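Local atomic coordinates of peptidase M3B, oligoendopeptidase F (Enterococcus faecium, PDB entry 2QR4), a protein that probably hydrolyses peptide bonds in oligopeptides as a zinc-dependent metallopeptidase of family M3, the oligoendopeptidase F group. Residues S539-P542 and V543-M546; V551-Q555 and A556-E560; I120-I123 and V124-R127. All coordinates share one frame; numbering follows the deposited sequence.

Contact 1. Residues S539-P542 and V543-M546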
# COMPACT_ATOMS: atom_id res chain seq x y z
N SER A 539 -22.57 22.36 8.20
CA SER A 539 -22.32 22.33 9.63
C SER A 539 -21.68 21.02 10.06
O SER A 539 -21.87 19.98 9.42
CB SER A 539 -23.64 22.55 10.39
OG SER A 539 -23.50 22.24 11.77
N ASP A 540 -20.93 21.08 11.16
CA ASP A 540 -20.31 19.90 11.75
C ASP A 540 -21.34 19.08 12.52
O ASP A 540 -21.00 18.06 13.13
CB ASP A 540 -19.18 20.33 12.70
CG ASP A 540 -17.85 20.55 11.98
OD1 ASP A 540 -17.47 19.71 11.14
OD2 ASP A 540 -17.18 21.56 12.28
N TYR A 541 -22.59 19.53 12.50
CA TYR A 541 -23.63 18.89 13.29
C TYR A 541 -24.88 18.55 12.46
O TYR A 541 -25.98 19.01 12.77
CB TYR A 541 -24.01 19.76 14.48
CG TYR A 541 -22.92 19.88 15.53
CD1 TYR A 541 -22.84 18.99 16.60
CD2 TYR A 541 -21.96 20.89 15.45
CE1 TYR A 541 -21.85 19.10 17.55
CE2 TYR A 541 -20.96 21.02 16.40
CZ TYR A 541 -20.91 20.12 17.45
OH TYR A 541 -19.91 20.24 18.39
N PRO A 542 -24.71 17.72 11.41
CA PRO A 542 -25.78 17.40 10.48
C PRO A 542 -27.01 16.79 11.14
O PRO A 542 -28.13 17.08 10.71
CB PRO A 542 -25.14 16.37 9.53
CG PRO A 542 -23.96 15.84 10.28
CD PRO A 542 -23.47 16.99 11.08
N VAL A 543 -26.84 15.97 12.18
CA VAL A 543 -28.02 15.39 12.79
C VAL A 543 -28.84 16.33 13.69
O VAL A 543 -30.05 16.16 13.79
CB VAL A 543 -27.83 13.93 13.36
CG1 VAL A 543 -26.44 13.36 13.09
CG2 VAL A 543 -28.28 13.80 14.82
N GLU A 544 -28.21 17.33 14.30
CA GLU A 544 -29.00 18.32 15.05
C GLU A 544 -29.63 19.34 14.11
O GLU A 544 -30.73 19.82 14.36
CB GLU A 544 -28.20 19.02 16.16
CG GLU A 544 -26.71 18.82 16.06
CD GLU A 544 -26.26 17.50 16.66
OE1 GLU A 544 -25.39 16.84 16.05
OE2 GLU A 544 -26.78 17.12 17.73
N VAL A 545 -28.93 19.66 13.03
CA VAL A 545 -29.54 20.47 11.98
C VAL A 545 -30.81 19.77 11.51
O VAL A 545 -31.90 20.35 11.54
CB VAL A 545 -28.56 20.70 10.82
CG1 VAL A 545 -29.31 21.01 9.53
CG2 VAL A 545 -27.60 21.82 11.16
N MSE A 546 -30.67 18.50 11.11
CA MSE A 546 -31.82 17.70 10.70
C MSE A 546 -32.91 17.59 11.77
O MSE A 546 -34.09 17.76 11.48
CB MSE A 546 -31.36 16.30 10.25
CG MSE A 546 -30.86 16.25 8.81
SE MSE A 546 -32.16 16.99 7.52
CE MSE A 546 -31.34 18.73 7.20
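Val545 N donates to the backbone carbonyl oxygen, Tyr541 O, at 3.0 Å in a nearly straight bond (171°). The amide of Glu544 turns toward Tyr541 O as well, but that bond is weak and bent. This is the N-terminal start of helix 542-548, with Tyr541 at the N-cap position and Pro542 as the first helical residue. One step on, Met546, a selenomethionine, gives its backbone N-H to the proline carbonyl, Met546 N lying 2.9 Å from Pro542 O, so two successive i to i+4 bonds set the first turn. Just ahead of the cap lies an ST turn: Ser539 OG accepts from Tyr541 N at 3.0 Å. With OG anti to the backbone N of Ser539 (chi1 167°), the hydroxyl is directed along the chain to that amide. The cap residue is thus held from both its N-H and its C=O. Outward from this frame, the Glu544 side chain, bent at chi2, crosses that of Tyr541 obliquely. Glu544 CG comes to 3.3 Å from Tyr541 CB, and OE1 reaches the edge of the phenol ring near CD1, in the ring plane, while the carboxylate stands nearly perpendicular to the ring (82°). His243 stacks on the same tyrosine, and Pro542 packs against Phe394 of helix 394-414. Met546 continues that layer onto Leu395 and Ile398, joining the helix start to helix 394-414. Within the turn, Met546 CB and CG both lie against the proline carbonyl, each 3.4 Å from Pro542 O. Val545 CG2 rests against the ST turn, 4.1 Å from Ser539 CB.

Contact 2. Residues V551-Q555 and A556-E560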
# COMPACT_ATOMS: atom_id res chain seq x y z
N VAL A 551 -36.50 16.06 11.34
CA VAL A 551 -36.09 14.69 11.02
C VAL A 551 -35.10 14.14 12.03
O VAL A 551 -33.94 14.56 12.06
CB VAL A 551 -35.44 14.63 9.64
CG1 VAL A 551 -35.13 13.18 9.26
CG2 VAL A 551 -36.33 15.28 8.61
N ASP A 552 -35.54 13.20 12.86
CA ASP A 552 -34.65 12.60 13.83
C ASP A 552 -34.04 11.34 13.24
O ASP A 552 -34.70 10.31 13.12
CB ASP A 552 -35.39 12.27 15.13
CG ASP A 552 -34.45 11.76 16.23
OD1 ASP A 552 -33.31 11.34 15.90
OD2 ASP A 552 -34.84 11.79 17.42
N MSE A 553 -32.76 11.44 12.88
CA MSE A 553 -32.06 10.38 12.15
C MSE A 553 -31.59 9.22 13.03
O MSE A 553 -31.08 8.21 12.52
CB MSE A 553 -30.90 10.97 11.37
CG MSE A 553 -31.34 11.68 10.09
SE MSE A 553 -29.79 12.42 9.17
CE MSE A 553 -30.37 12.30 7.32
N THR A 554 -31.76 9.36 14.34
CA THR A 554 -31.43 8.30 15.27
C THR A 554 -32.56 7.28 15.30
O THR A 554 -32.38 6.15 15.77
CB THR A 554 -31.24 8.83 16.70
OG1 THR A 554 -32.44 9.49 17.13
CG2 THR A 554 -30.10 9.83 16.78
N GLN A 555 -33.72 7.67 14.78
CA GLN A 555 -34.92 6.82 14.82
C GLN A 555 -35.29 6.30 13.44
O GLN A 555 -34.88 6.86 12.43
CB GLN A 555 -36.10 7.58 15.43
CG GLN A 555 -35.92 8.00 16.89
CD GLN A 555 -35.67 6.83 17.82
OE1 GLN A 555 -34.86 6.93 18.74
NE2 GLN A 555 -36.35 5.72 17.58
N ALA A 556 -36.07 5.22 13.41
CA ALA A 556 -36.37 4.49 12.18
C ALA A 556 -37.45 5.15 11.30
O ALA A 556 -37.50 4.93 10.09
CB ALA A 556 -36.80 3.07 12.53
N ALA A 557 -38.31 5.95 11.92
CA ALA A 557 -39.51 6.45 11.26
C ALA A 557 -39.23 7.11 9.92
O ALA A 557 -39.94 6.87 8.95
CB ALA A 557 -40.25 7.41 12.18
N TYR A 558 -38.20 7.93 9.84
CA TYR A 558 -37.95 8.68 8.62
C TYR A 558 -37.55 7.77 7.48
O TYR A 558 -37.80 8.09 6.31
CB TYR A 558 -36.92 9.80 8.82
CG TYR A 558 -35.46 9.36 8.77
CD1 TYR A 558 -34.93 8.51 9.74
CD2 TYR A 558 -34.60 9.84 7.79
CE1 TYR A 558 -33.60 8.13 9.70
CE2 TYR A 558 -33.26 9.48 7.76
CZ TYR A 558 -32.77 8.62 8.71
OH TYR A 558 -31.44 8.23 8.65
N ILE A 559 -36.95 6.62 7.79
CA ILE A 559 -36.62 5.69 6.72
C ILE A 559 -37.84 4.87 6.40
O ILE A 559 -38.14 4.59 5.24
CB ILE A 559 -35.42 4.79 7.06
CG1 ILE A 559 -34.18 5.65 7.33
CG2 ILE A 559 -35.13 3.86 5.91
CD1 ILE A 559 -33.05 4.90 7.99
N GLU A 560 -38.57 4.50 7.45
CA GLU A 560 -39.83 3.79 7.25
C GLU A 560 -40.84 4.57 6.39
O GLU A 560 -41.55 3.98 5.59
CB GLU A 560 -40.40 3.29 8.59
CG GLU A 560 -39.81 1.91 8.97
CD GLU A 560 -39.89 1.57 10.44
OE1 GLU A 560 -40.53 2.31 11.22
OE2 GLU A 560 -39.31 0.53 10.83
O HOH W 1 -37.16 8.89 11.89
O HOH W 2 -30.51 6.50 10.51
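Tyr558, in the first turn of the long C-terminal helix 557-579, folds its ring back onto the loop that leads into that helix, making a local, largely apolar contact supported by water. The loop is shaped by a type I beta turn from Asp552 to Gln555, overlaid by an Asx turn in which Asp552 OD1 accepts from Thr554 N at 3.0 Å. Tyr558 CG sits between its own backbone N and carbonyl carbon (chi1 81°), which swings the ring toward the loop. There Val551 CG1 meets Tyr558 CD2 at 3.7 Å, the two side chains crossing at about a right angle. Further out, CG of the selenomethionine Met553 lies 3.6 Å from Tyr558 CZ, approaching obliquely. Gln555 O lies in the ring plane at its edge, 3.2 Å from Tyr558 CD1. Helix 503-520 packs against the pair, Tyr558 touching Thr507 and Ser510, and Met553 touching Ala511. One water also lies between Tyr558 N and Asp552 O, though its distance to the amide is unusually short. A second water links loop to phenol: it donates to Met553 O and accepts from Tyr558 OH, each at 2.7 Å.

Contact 3. Residues I120-I123 and V124-R127; sequences IQQI and VDNR
Asp125 N donates to Gln121 O at 2.9 Å, near the C-terminal end of helix 117-124. The preceding i to i+4 bond, from Val124 N to Ile120 O, is 3.1 Å long and nearly straight at 169°. Beyond these the helical pattern tightens: Asn126 N reaches Ile123 O, three residues back, at 2.9 Å, and comes from above the carbonyl plane, as the chain leaves the helix through a type I beta turn from Val124 to Arg127. Gln121, which also touches Trp104, and Asp125 lie one turn apart with amide and carboxylate planes only 17° from parallel. Between the side chains the closest carbon-to-oxygen pair is Gln121 CG and Asp125 OD1, 3.7 Å apart; Gln121 NE2 stands equally far from Asp125 OD2, beyond hydrogen-bonding distance. With CG anti to its carbonyl carbon (chi1 -74°), Asp125 carries its carboxylate back over the preceding turn. The buried side holds Ile120 and Val124, whose CG2 methyls meet at 4.3 Å. The guanidinium group of Arg127 turns elsewhere, forming a salt bridge with Asp100 and donating to Leu96 O. Ile120 and Val124 both pack on Ile103 of helix 100-109, while Ile120 and Ile123 rest on Ile95 of helix 91-95, so the helix end is seated against both preceding helices.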
# COMPACT_ATOMS: atom_id res chain seq x y z
N ILE A 120 -12.06 25.34 18.96
CA ILE A 120 -11.50 24.96 20.26
C ILE A 120 -12.42 24.00 21.02
O ILE A 120 -11.96 23.16 21.78
CB ILE A 120 -11.18 26.21 21.12
CG1 ILE A 120 -10.06 27.02 20.46
CG2 ILE A 120 -10.79 25.81 22.53
CD1 ILE A 120 -8.88 26.16 20.01
N GLN A 121 -13.72 24.12 20.77
CA GLN A 121 -14.72 23.26 21.38
C GLN A 121 -14.54 21.80 20.98
O GLN A 121 -14.61 20.91 21.82
CB GLN A 121 -16.13 23.72 21.00
CG GLN A 121 -17.24 23.04 21.77
CD GLN A 121 -17.36 23.58 23.18
OE1 GLN A 121 -17.94 24.64 23.41
NE2 GLN A 121 -16.80 22.85 24.14
N GLN A 122 -14.33 21.56 19.68
CA GLN A 122 -14.13 20.20 19.18
C GLN A 122 -12.97 19.56 19.87
O GLN A 122 -13.04 18.40 20.30
CB GLN A 122 -13.87 20.20 17.67
CG GLN A 122 -15.09 19.94 16.81
CD GLN A 122 -16.27 20.84 17.17
OE1 GLN A 122 -16.77 20.81 18.30
NE2 GLN A 122 -16.72 21.62 16.20
N ILE A 123 -11.89 20.33 19.99
CA ILE A 123 -10.67 19.81 20.58
C ILE A 123 -10.90 19.40 22.02
O ILE A 123 -10.55 18.29 22.40
CB ILE A 123 -9.52 20.81 20.47
CG1 ILE A 123 -9.18 21.02 19.00
CG2 ILE A 123 -8.32 20.30 21.25
CD1 ILE A 123 -8.29 22.17 18.76
N VAL A 124 -11.52 20.30 22.80
CA VAL A 124 -11.86 20.04 24.20
C VAL A 124 -12.78 18.83 24.36
O VAL A 124 -12.64 18.05 25.31
CB VAL A 124 -12.52 21.29 24.84
CG1 VAL A 124 -13.24 20.94 26.15
CG2 VAL A 124 -11.49 22.38 25.07
N ASP A 125 -13.71 18.67 23.42
CA ASP A 125 -14.65 17.56 23.47
C ASP A 125 -14.00 16.26 23.02
O ASP A 125 -14.60 15.20 23.08
CB ASP A 125 -15.85 17.83 22.56
CG ASP A 125 -16.80 18.86 23.12
OD1 ASP A 125 -17.59 19.41 22.32
OD2 ASP A 125 -16.76 19.14 24.34
N ASN A 126 -12.76 16.35 22.56
CA ASN A 126 -12.09 15.21 21.95
C ASN A 126 -10.86 14.86 22.76
O ASN A 126 -9.96 14.14 22.30
CB ASN A 126 -11.69 15.60 20.53
CG ASN A 126 -11.78 14.47 19.57
OD1 ASN A 126 -10.99 14.38 18.63
ND2 ASN A 126 -12.74 13.58 19.78
N ARG A 127 -10.84 15.38 23.98
CA ARG A 127 -9.77 15.18 24.94
C ARG A 127 -9.29 13.74 24.99
O ARG A 127 -8.09 13.47 25.05
CB ARG A 127 -10.28 15.61 26.32
CG ARG A 127 -9.22 15.88 27.36
CD ARG A 127 -9.82 16.51 28.61
NE ARG A 127 -9.88 17.97 28.58
CZ ARG A 127 -8.81 18.77 28.64
NH1 ARG A 127 -7.59 18.26 28.67
NH2 ARG A 127 -8.96 20.08 28.64

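From the N terminus, contact 3 comes first, leading from helix 117-124 into the loop before helix 133-141; contacts 1 and 2 follow more than 400 residues later. All three are local and in series, so none nests in or crosses another. Contact 1 ends the loop after helix 526-536 and opens helix 542-548; contact 2 ends the next loop and opens helix 557-579. The two are joined where Met546 O probably accepts from Val551 N (3.0 Å) and Met546 CG packs on Met553 SE. A weak hydrogen bond between Tyr541 OH and Gln122 OE1 connects the start of helix 542-548 with helix 117-124. Contacts 2 and 3 stay about 17 Å apart at their nearest atoms.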